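Local coordinates for protein 3-dehydroquinate dehydratase (Zymomonas mobilis subsp. mobilis, PDB 6SMF) that probably catalyses the trans-dehydration of 3-dehydroquinate to 3-dehydroshikimate by way of an enolate, in the shikimate pathway leading to chorismate, at residues 107-111 with 112-116; 118-122 with 123-127; 132-135 with 136-140. All blocks are in the same frame, centred on the assembly; numbering follows the deposited sequence.

Contact 1 (107-111 with 112-116); sequences HLSNP and HAREA. With FLC (citrate anion), chain E.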
ATOM      1  N   HIS A 107      11.735 -16.187 -21.230  1.00 60.61           N
ATOM      2  CA  HIS A 107      11.961 -16.935 -19.977  1.00 64.67           C
ATOM      3  C   HIS A 107      11.741 -18.426 -20.260  1.00 66.86           C
ATOM      4  O   HIS A 107      10.756 -18.787 -20.930  1.00 63.97           O
ATOM      5  CB  HIS A 107      11.057 -16.461 -18.820  1.00 63.25           C
ATOM      6  CG  HIS A 107      11.082 -14.982 -18.645  1.00 62.19           C
ATOM      7  ND1 HIS A 107      12.168 -14.323 -18.123  1.00 62.42           N
ATOM      8  CD2 HIS A 107      10.163 -14.038 -18.954  1.00 60.78           C
ATOM      9  CE1 HIS A 107      11.891 -13.046 -18.064  1.00 62.50           C
ATOM     10  NE2 HIS A 107      10.662 -12.848 -18.589  1.00 59.55           N
ATOM     11  N   LEU A 108      12.632 -19.245 -19.715  1.00 66.00           N
ATOM     12  CA  LEU A 108      12.477 -20.703 -19.648  1.00 69.72           C
ATOM     13  C   LEU A 108      11.221 -21.042 -18.858  1.00 69.75           C
ATOM     14  O   LEU A 108      10.426 -21.861 -19.329  1.00 71.51           O
ATOM     15  CB  LEU A 108      13.717 -21.274 -18.962  1.00 73.42           C
ATOM     16  CG  LEU A 108      15.057 -21.070 -19.670  1.00 75.63           C
ATOM     17  CD1 LEU A 108      16.190 -21.303 -18.671  1.00 77.57           C
ATOM     18  CD2 LEU A 108      15.179 -22.014 -20.871  1.00 80.06           C
ATOM     19  N   SER A 109      11.119 -20.524 -17.632  1.00 70.37           N
ATOM     20  CA  SER A 109       9.987 -20.819 -16.719  1.00 69.40           C
ATOM     21  C   SER A 109       8.914 -19.750 -16.974  1.00 68.62           C
ATOM     22  O   SER A 109       9.170 -18.798 -17.760  1.00 63.68           O
ATOM     23  CB  SER A 109      10.441 -20.821 -15.304  1.00 71.56           C
ATOM     24  OG  SER A 109      10.792 -19.500 -14.937  1.00 72.41           O
ATOM     25  N   ASN A 110       7.748 -19.920 -16.381  1.00 66.81           N
ATOM     26  CA  ASN A 110       6.683 -18.900 -16.403  1.00 67.35           C
ATOM     27  C   ASN A 110       6.845 -18.076 -15.131  1.00 64.07           C
ATOM     28  O   ASN A 110       6.503 -18.536 -14.038  1.00 62.99           O
ATOM     29  CB  ASN A 110       5.309 -19.569 -16.524  1.00 68.63           C
ATOM     30  CG  ASN A 110       4.139 -18.610 -16.407  1.00 65.76           C
ATOM     31  OD1 ASN A 110       4.313 -17.389 -16.296  1.00 59.07           O
ATOM     32  ND2 ASN A 110       2.938 -19.178 -16.428  1.00 67.95           N
ATOM     33  N   PRO A 111       7.372 -16.846 -15.215  1.00 58.68           N
ATOM     34  CA  PRO A 111       7.644 -16.074 -14.008  1.00 60.62           C
ATOM     35  C   PRO A 111       6.360 -15.720 -13.227  1.00 61.73           C
ATOM     36  O   PRO A 111       6.442 -15.548 -12.048  1.00 61.54           O
ATOM     37  CB  PRO A 111       8.371 -14.820 -14.499  1.00 58.86           C
ATOM     38  CG  PRO A 111       8.202 -14.784 -15.998  1.00 56.72           C
ATOM     39  CD  PRO A 111       7.742 -16.151 -16.438  1.00 59.44           C
ATOM     40  N   HIS A 112       5.205 -15.629 -13.885  1.00 61.96           N
ATOM     41  CA  HIS A 112       3.915 -15.291 -13.240  1.00 61.19           C
ATOM     42  C   HIS A 112       3.512 -16.471 -12.356  1.00 65.01           C
ATOM     43  O   HIS A 112       2.711 -16.243 -11.416  1.00 61.19           O
ATOM     44  CB  HIS A 112       2.823 -14.895 -14.283  1.00 65.39           C
ATOM     45  CG  HIS A 112       2.947 -13.491 -14.783  1.00 65.60           C
ATOM     46  ND1 HIS A 112       2.168 -12.460 -14.284  1.00 68.33           N
ATOM     47  CD2 HIS A 112       3.795 -12.929 -15.676  1.00 64.30           C
ATOM     48  CE1 HIS A 112       2.535 -11.333 -14.860  1.00 64.80           C
ATOM     49  NE2 HIS A 112       3.526 -11.590 -15.705  1.00 62.62           N
ATOM     50  N   ALA A 113       4.073 -17.669 -12.602  1.00 62.82           N
ATOM     51  CA  ALA A 113       3.733 -18.880 -11.818  1.00 65.15           C
ATOM     52  C   ALA A 113       4.631 -18.956 -10.572  1.00 61.08           C
ATOM     53  O   ALA A 113       4.508 -19.890  -9.826  1.00 66.60           O
ATOM     54  CB  ALA A 113       3.845 -20.122 -12.672  1.00 65.80           C
ATOM     55  N   ARG A 114       5.509 -17.996 -10.380  1.00 57.75           N
ATOM     56  CA  ARG A 114       6.509 -18.039  -9.298  1.00 64.90           C
ATOM     57  C   ARG A 114       6.196 -16.953  -8.255  1.00 65.81           C
ATOM     58  O   ARG A 114       5.001 -16.542  -8.143  1.00 63.71           O
ATOM     59  CB  ARG A 114       7.876 -17.969  -9.993  1.00 67.67           C
ATOM     60  CG  ARG A 114       8.124 -19.190 -10.884  1.00 66.18           C
ATOM     61  CD  ARG A 114       9.417 -19.191 -11.635  1.00 65.72           C
ATOM     62  NE  ARG A 114      10.539 -19.326 -10.715  1.00 67.72           N
ATOM     63  CZ  ARG A 114      11.805 -19.128 -11.013  1.00 63.51           C
ATOM     64  NH1 ARG A 114      12.697 -19.245 -10.053  1.00 68.79           N
ATOM     65  NH2 ARG A 114      12.170 -18.814 -12.238  1.00 67.59           N
ATOM     66  N   GLU A 115       7.209 -16.581  -7.475  1.00 66.78           N
ATOM     67  CA  GLU A 115       7.176 -15.516  -6.437  1.00 70.02           C
ATOM     68  C   GLU A 115       6.606 -14.256  -7.089  1.00 66.77           C
ATOM     69  O   GLU A 115       6.971 -13.960  -8.298  1.00 63.72           O
ATOM     70  CB  GLU A 115       8.614 -15.242  -5.902  1.00 75.59           C
ATOM     71  CG  GLU A 115       9.415 -16.505  -5.520  1.00 83.72           C
ATOM     72  CD  GLU A 115      10.578 -16.883  -6.433  1.00 83.99           C
ATOM     73  OE1 GLU A 115      11.763 -17.056  -5.899  1.00 82.84           O
ATOM     74  OE2 GLU A 115      10.332 -16.997  -7.689  1.00 75.59           O
ATOM     75  N   ALA A 116       5.776 -13.541  -6.334  1.00 66.61           N
ATOM     76  CA  ALA A 116       5.162 -12.228  -6.689  1.00 61.11           C
ATOM     77  C   ALA A 116       6.233 -11.245  -7.184  1.00 57.74           C
ATOM     78  O   ALA A 116       5.943 -10.519  -8.140  1.00 54.53           O
ATOM     79  CB  ALA A 116       4.466 -11.668  -5.480  1.00 56.95           C
TER
HETATM   80  CAC FLC E 201      12.961 -15.077 -14.131  1.00 88.08           C
HETATM   81  CA  FLC E 201      12.895 -16.418 -14.880  1.00 84.84           C
HETATM   82  CB  FLC E 201      14.106 -16.715 -15.785  1.00 76.53           C
HETATM   83  CBC FLC E 201      13.924 -17.985 -16.616  1.00 64.51           C
HETATM   84  CG  FLC E 201      15.402 -16.899 -14.977  1.00 82.52           C
HETATM   85  CGC FLC E 201      15.825 -18.311 -14.573  1.00 89.38           C
HETATM   86  OA1 FLC E 201      13.982 -14.861 -13.398  1.00 82.99           O
HETATM   87  OA2 FLC E 201      12.016 -14.241 -14.286  1.00 85.59           O
HETATM   88  OB1 FLC E 201      14.566 -18.070 -17.584  1.00 65.44           O
HETATM   89  OB2 FLC E 201      13.146 -18.756 -16.295  1.00 64.50           O
HETATM   90  OG1 FLC E 201      17.074 -18.590 -14.617  1.00 96.81           O
HETATM   91  OG2 FLC E 201      14.975 -19.074 -14.075  1.00 89.73           O
HETATM   92  OHB FLC E 201      14.203 -15.588 -16.651  1.00 73.24           O
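S109 and R114 meet beside a bound citrate, in the anion-holding loop that follows strand 103-107 of this flavodoxin-like, type II dehydroquinase fold. R114 NH2 donates to S109 OG at 3.1 Å, with the oxygen 21° out of the guanidinium plane. S109 OG in turn donates to citrate OB2 at 2.8 Å. The S109 hydroxyl sits between the backbone N and the carbonyl carbon (chi1 68°), which turns it to the same oxygen that its own backbone N grips at 3.0 Å. L108 N holds the other oxygen of that carboxylate. H107, the predicted proton donor, directs ND1 at citrate OHB, which lies in the plane of the ring at its edge (2.8 Å). Citrate probably came from the crystallisation liquor, but L108 and S109 are predicted substrate ligands, so it probably marks the substrate pocket. Behind this shell the chain turns through a short 3-10 segment. A113 N bonds to N110 O, and R114 N to P111 O. The N110 amide is shared with a second subunit: its ND2 reaches G124 O and A127 O there. Its OD1 stays within the loop and accepts from H112 N at 3.1 Å, with the donor above the carbonyl plane.

Contact 2 (118-122 with 123-127); sequences RHKSY and VGEAA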
ATOM      1  N   ARG A 118       8.588 -11.742  -9.077  1.00 54.15           N
ATOM      2  CA  ARG A 118       8.925 -12.016 -10.505  1.00 56.80           C
ATOM      3  C   ARG A 118       7.772 -11.629 -11.438  1.00 55.36           C
ATOM      4  O   ARG A 118       7.959 -11.736 -12.620  1.00 50.70           O
ATOM      5  CB  ARG A 118       9.226 -13.496 -10.717  1.00 61.13           C
ATOM      6  CG  ARG A 118      10.389 -14.018  -9.892  1.00 64.45           C
ATOM      7  CD  ARG A 118      10.895 -15.334 -10.484  1.00 72.58           C
ATOM      8  NE  ARG A 118      11.673 -15.967  -9.426  1.00 73.40           N
ATOM      9  CZ  ARG A 118      12.989 -15.832  -9.266  1.00 68.77           C
ATOM     10  NH1 ARG A 118      13.723 -15.166 -10.153  1.00 62.56           N
ATOM     11  NH2 ARG A 118      13.543 -16.364  -8.195  1.00 69.52           N
ATOM     12  N   HIS A 119       6.604 -11.219 -10.910  1.00 55.48           N
ATOM     13  CA  HIS A 119       5.472 -10.727 -11.728  1.00 55.05           C
ATOM     14  C   HIS A 119       5.856  -9.420 -12.424  1.00 57.64           C
ATOM     15  O   HIS A 119       5.342  -9.159 -13.497  1.00 60.44           O
ATOM     16  CB  HIS A 119       4.240 -10.611 -10.880  1.00 54.59           C
ATOM     17  CG  HIS A 119       3.779 -11.929 -10.372  1.00 59.80           C
ATOM     18  ND1 HIS A 119       2.637 -12.062  -9.607  1.00 59.45           N
ATOM     19  CD2 HIS A 119       4.334 -13.160 -10.477  1.00 59.08           C
ATOM     20  CE1 HIS A 119       2.507 -13.329  -9.286  1.00 60.25           C
ATOM     21  NE2 HIS A 119       3.518 -14.028  -9.830  1.00 60.37           N
ATOM     22  N   LYS A 120       6.791  -8.655 -11.867  1.00 56.34           N
ATOM     23  CA  LYS A 120       7.216  -7.370 -12.442  1.00 53.83           C
ATOM     24  C   LYS A 120       8.233  -7.629 -13.550  1.00 55.15           C
ATOM     25  O   LYS A 120       9.238  -8.287 -13.298  1.00 54.56           O
ATOM     26  CB  LYS A 120       7.805  -6.527 -11.322  1.00 57.32           C
ATOM     27  CG  LYS A 120       8.413  -5.208 -11.764  1.00 57.14           C
ATOM     28  CD  LYS A 120       7.340  -4.222 -12.146  1.00 59.78           C
ATOM     29  CE  LYS A 120       7.897  -2.817 -12.403  1.00 59.34           C
ATOM     30  NZ  LYS A 120       6.805  -1.878 -12.786  1.00 61.20           N
ATOM     31  N   SER A 121       8.000  -7.100 -14.735  1.00 55.25           N
ATOM     32  CA  SER A 121       8.972  -7.236 -15.834  1.00 57.60           C
ATOM     33  C   SER A 121       9.290  -5.867 -16.466  1.00 57.16           C
ATOM     34  O   SER A 121       8.513  -5.377 -17.307  1.00 52.27           O
ATOM     35  CB  SER A 121       8.482  -8.215 -16.824  1.00 54.77           C
ATOM     36  OG  SER A 121       9.447  -8.305 -17.834  1.00 55.52           O
ATOM     37  N   TYR A 122      10.395  -5.254 -16.061  1.00 57.38           N
ATOM     38  CA  TYR A 122      10.878  -4.004 -16.693  1.00 56.95           C
ATOM     39  C   TYR A 122      11.169  -4.316 -18.169  1.00 58.74           C
ATOM     40  O   TYR A 122      10.814  -3.523 -19.031  1.00 55.21           O
ATOM     41  CB  TYR A 122      12.065  -3.427 -15.944  1.00 53.49           C
ATOM     42  CG  TYR A 122      11.703  -2.654 -14.708  1.00 55.34           C
ATOM     43  CD1 TYR A 122      10.994  -1.471 -14.767  1.00 55.47           C
ATOM     44  CD2 TYR A 122      12.052  -3.131 -13.450  1.00 58.64           C
ATOM     45  CE1 TYR A 122      10.704  -0.733 -13.621  1.00 55.42           C
ATOM     46  CE2 TYR A 122      11.711  -2.444 -12.303  1.00 55.20           C
ATOM     47  CZ  TYR A 122      11.054  -1.238 -12.381  1.00 56.35           C
ATOM     48  OH  TYR A 122      10.801  -0.556 -11.217  1.00 67.58           O
ATOM     49  N   VAL A 123      11.659  -5.499 -18.492  1.00 58.00           N
ATOM     50  CA  VAL A 123      11.871  -5.861 -19.930  1.00 60.08           C
ATOM     51  C   VAL A 123      10.543  -5.867 -20.679  1.00 60.93           C
ATOM     52  O   VAL A 123      10.439  -5.188 -21.737  1.00 59.98           O
ATOM     53  CB  VAL A 123      12.552  -7.216 -20.062  1.00 59.87           C
ATOM     54  CG1 VAL A 123      12.538  -7.665 -21.499  1.00 64.92           C
ATOM     55  CG2 VAL A 123      13.964  -7.176 -19.504  1.00 62.18           C
ATOM     56  N   GLY A 124       9.571  -6.597 -20.146  1.00 60.95           N
ATOM     57  CA  GLY A 124       8.233  -6.728 -20.746  1.00 62.83           C
ATOM     58  C   GLY A 124       7.552  -5.387 -20.947  1.00 63.09           C
ATOM     59  O   GLY A 124       6.754  -5.266 -21.879  1.00 61.99           O
ATOM     60  N   GLU A 125       7.817  -4.419 -20.076  1.00 59.90           N
ATOM     61  CA  GLU A 125       7.183  -3.085 -20.179  1.00 60.26           C
ATOM     62  C   GLU A 125       7.739  -2.324 -21.400  1.00 63.01           C
ATOM     63  O   GLU A 125       7.092  -1.390 -21.826  1.00 62.67           O
ATOM     64  CB  GLU A 125       7.414  -2.305 -18.888  1.00 58.19           C
ATOM     65  CG  GLU A 125       6.546  -2.823 -17.775  1.00 60.87           C
ATOM     66  CD  GLU A 125       6.688  -2.125 -16.446  1.00 61.36           C
ATOM     67  OE1 GLU A 125       6.896  -0.876 -16.448  1.00 66.66           O
ATOM     68  OE2 GLU A 125       6.565  -2.830 -15.422  1.00 58.41           O
ATOM     69  N   ALA A 126       8.890  -2.721 -21.937  1.00 63.05           N
ATOM     70  CA  ALA A 126       9.597  -1.970 -23.003  1.00 64.22           C
ATOM     71  C   ALA A 126       9.701  -2.782 -24.299  1.00 64.83           C
ATOM     72  O   ALA A 126       9.879  -2.168 -25.348  1.00 66.58           O
ATOM     73  CB  ALA A 126      10.953  -1.611 -22.523  1.00 63.19           C
ATOM     74  N   ALA A 127       9.571  -4.107 -24.206  1.00 62.35           N
ATOM     75  CA  ALA A 127       9.805  -5.032 -25.312  1.00 60.35           C
ATOM     76  C   ALA A 127       8.593  -5.074 -26.230  1.00 62.20           C
ATOM     77  O   ALA A 127       7.526  -4.576 -25.884  1.00 62.89           O
ATOM     78  CB  ALA A 127      10.126  -6.399 -24.780  1.00 65.50           C
TER
HETATM   79  O   HOH W   1       5.577  -5.306 -15.141  1.00 56.68           O
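K120 and E125 form a salt bridge at the start of the helical turn 122-126, in the crossover between strands 103-107 and 129-132 of the flavodoxin-like fold. K120 NZ lies 2.8 Å from E125 OE2 and meets its syn lone pair. The two side chains cross at about a right angle. The same OE2 accepts from a water at 2.7 Å, and that water accepts from S121 N, so the carboxylate is tied to the backbone just before the helix. S121 is the N-cap. Its OG, anti to the backbone N (chi1 -180°), accepts from G124 N at 2.9 Å with an N-H...O angle of 157°. The hydroxyl has a further partner in E105. S121 O takes E125 N at 3.0 Å, while the bond from E125 N to Y122 O is weak. Further out, E125 CG packs against S121 O. A126 touches helix 90-98. H119 packs on E125 of a second subunit, and E125 on its H119. The K120 chain bends at chi2 (73°) and passes over one face of the Y122 ring, with CE 3.5 Å above the plane and offset toward the rim.

Contact 3 (132-135 with 136-140); sequences SGFG and AESYS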
ATOM      1  N   SER A 132       7.313 -17.008 -22.662  1.00 64.14           N
ATOM      2  CA  SER A 132       7.640 -17.565 -21.335  1.00 64.43           C
ATOM      3  C   SER A 132       7.138 -18.994 -21.216  1.00 65.12           C
ATOM      4  O   SER A 132       5.987 -19.211 -21.552  1.00 65.48           O
ATOM      5  CB  SER A 132       7.025 -16.726 -20.235  1.00 65.13           C
ATOM      6  OG  SER A 132       7.670 -15.478 -20.185  1.00 65.27           O
ATOM      7  N   GLY A 133       7.951 -19.867 -20.623  1.00 69.33           N
ATOM      8  CA  GLY A 133       7.457 -21.050 -19.895  1.00 68.87           C
ATOM      9  C   GLY A 133       7.679 -22.334 -20.640  1.00 71.94           C
ATOM     10  O   GLY A 133       7.250 -23.352 -20.105  1.00 72.87           O
ATOM     11  N   PHE A 134       8.348 -22.287 -21.801  1.00 74.23           N
ATOM     12  CA  PHE A 134       8.478 -23.457 -22.713  1.00 77.28           C
ATOM     13  C   PHE A 134       9.898 -24.043 -22.637  1.00 78.00           C
ATOM     14  O   PHE A 134      10.281 -24.780 -23.559  1.00 81.32           O
ATOM     15  CB  PHE A 134       8.118 -23.063 -24.154  1.00 77.15           C
ATOM     16  CG  PHE A 134       6.749 -22.453 -24.307  1.00 76.86           C
ATOM     17  CD1 PHE A 134       5.620 -23.250 -24.404  1.00 78.78           C
ATOM     18  CD2 PHE A 134       6.580 -21.067 -24.283  1.00 71.89           C
ATOM     19  CE1 PHE A 134       4.358 -22.673 -24.500  1.00 77.55           C
ATOM     20  CE2 PHE A 134       5.322 -20.497 -24.420  1.00 69.29           C
ATOM     21  CZ  PHE A 134       4.218 -21.303 -24.529  1.00 73.00           C
ATOM     22  N   GLY A 135      10.647 -23.754 -21.577  1.00 76.68           N
ATOM     23  CA  GLY A 135      12.082 -24.064 -21.470  1.00 77.13           C
ATOM     24  C   GLY A 135      12.828 -23.550 -22.688  1.00 79.75           C
ATOM     25  O   GLY A 135      12.625 -22.363 -23.064  1.00 78.42           O
ATOM     26  N   ALA A 136      13.648 -24.407 -23.304  1.00 82.78           N
ATOM     27  CA  ALA A 136      14.466 -24.084 -24.494  1.00 85.12           C
ATOM     28  C   ALA A 136      13.570 -23.665 -25.674  1.00 83.38           C
ATOM     29  O   ALA A 136      13.968 -22.783 -26.438  1.00 81.00           O
ATOM     30  CB  ALA A 136      15.297 -25.282 -24.856  1.00 90.35           C
ATOM     31  N   GLU A 137      12.399 -24.303 -25.802  1.00 84.02           N
ATOM     32  CA  GLU A 137      11.386 -23.976 -26.845  1.00 85.71           C
ATOM     33  C   GLU A 137      11.019 -22.485 -26.763  1.00 79.75           C
ATOM     34  O   GLU A 137      10.657 -21.978 -27.819  1.00 79.92           O
ATOM     35  CB  GLU A 137      10.158 -24.902 -26.777  1.00 91.08           C
ATOM     36  CG  GLU A 137      10.397 -26.302 -27.342  1.00102.53           C
ATOM     37  CD  GLU A 137      11.202 -26.399 -28.660  1.00113.20           C
ATOM     38  OE1 GLU A 137      10.827 -25.693 -29.665  1.00115.57           O
ATOM     39  OE2 GLU A 137      12.250 -27.141 -28.693  1.00113.08           O
ATOM     40  N   SER A 138      11.099 -21.821 -25.597  1.00 74.59           N
ATOM     41  CA  SER A 138      10.876 -20.356 -25.464  1.00 77.21           C
ATOM     42  C   SER A 138      11.828 -19.611 -26.424  1.00 77.42           C
ATOM     43  O   SER A 138      11.384 -18.733 -27.171  1.00 79.86           O
ATOM     44  CB  SER A 138      10.996 -19.837 -24.027  1.00 76.23           C
ATOM     45  OG  SER A 138       9.920 -20.285 -23.194  1.00 73.23           O
ATOM     46  N   TYR A 139      13.099 -19.960 -26.416  1.00 77.39           N
ATOM     47  CA  TYR A 139      14.117 -19.386 -27.333  1.00 82.36           C
ATOM     48  C   TYR A 139      13.798 -19.748 -28.794  1.00 87.08           C
ATOM     49  O   TYR A 139      13.849 -18.848 -29.662  1.00 87.39           O
ATOM     50  CB  TYR A 139      15.522 -19.874 -26.950  1.00 82.82           C
ATOM     51  CG  TYR A 139      16.034 -19.312 -25.645  1.00 80.79           C
ATOM     52  CD1 TYR A 139      15.765 -19.949 -24.440  1.00 78.08           C
ATOM     53  CD2 TYR A 139      16.825 -18.170 -25.617  1.00 75.56           C
ATOM     54  CE1 TYR A 139      16.264 -19.468 -23.248  1.00 73.13           C
ATOM     55  CE2 TYR A 139      17.331 -17.685 -24.425  1.00 71.96           C
ATOM     56  CZ  TYR A 139      17.033 -18.327 -23.244  1.00 68.36           C
ATOM     57  OH  TYR A 139      17.500 -17.843 -22.060  1.00 70.83           O
ATOM     58  N   SER A 140      13.502 -21.020 -29.085  1.00 87.76           N
ATOM     59  CA  SER A 140      13.286 -21.491 -30.472  1.00 91.37           C
ATOM     60  C   SER A 140      12.119 -20.693 -31.089  1.00 89.21           C
ATOM     61  O   SER A 140      12.286 -20.198 -32.228  1.00 94.96           O
ATOM     62  CB  SER A 140      13.169 -23.023 -30.569  1.00 94.11           C
ATOM     63  OG  SER A 140      11.840 -23.502 -30.743  1.00 99.47           O
TER
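The F134 ring meets S138 edge-on: S138 OG lies near the ring plane, 3.6 Å from F134 CD2. The Y139 ring is approached at its edge too. A136 O lies in its plane, and G135 O comes within 4.2 Å of Y139 CD1. The far end of Y139 is tied down by its hydroxyl, which bonds to N14 OD1 and to ND2 of N81, a predicted substrate ligand that also bonds the bound citrate, so Y139 probably helps to position N81 from the second shell.

Residues 132-135 make the tight turn from the last strand, 129-132, into the last helix, 136-147, of the flavodoxin-like fold. Two glycines make the turn, G133 with phi 106° and G135 with phi 51°. S138 reaches back from the helix to hold it. Its OG is anti to the carbonyl carbon (chi1 -69°) and takes the N-H of F134 at 2.9 Å. The same oxygen donates to H107 O, so one buried hydroxyl joins the turn to the end of strand 103-107. S138 N donates to G135 O at 3.0 Å, three residues back, with the N above the carbonyl plane. E137 CB rests on F134 O at 3.2 Å and on F134 CB. The E137 chain then bends at chi2 and leads away, and S140 OG donates to E137 OE1 at 2.6 Å from above the carboxylate plane.

In the fold
Contacts 1, 2 and 3 follow one another along the chain, and all three touch a second subunit of the dodecamer. Contact 1 touches both others; its centre lies about 12 Å from each of theirs. Contacts 2 and 3 do not touch; their centres are about 17 Å apart and their nearest atoms about 8 Å. L108 O is 2.9 Å from G135 N, a probable backbone bond that ties contact 3 to the citrate-binding loop. P111 CB packs on R118 O, 3.6 Å away, where contact 2 begins. R118 is a predicted substrate ligand and makes a weak hydrogen bond from NH1 to the citrate. E105 OE2 hydrogen-bonds H107 NE2 as well as the S121 hydroxyl.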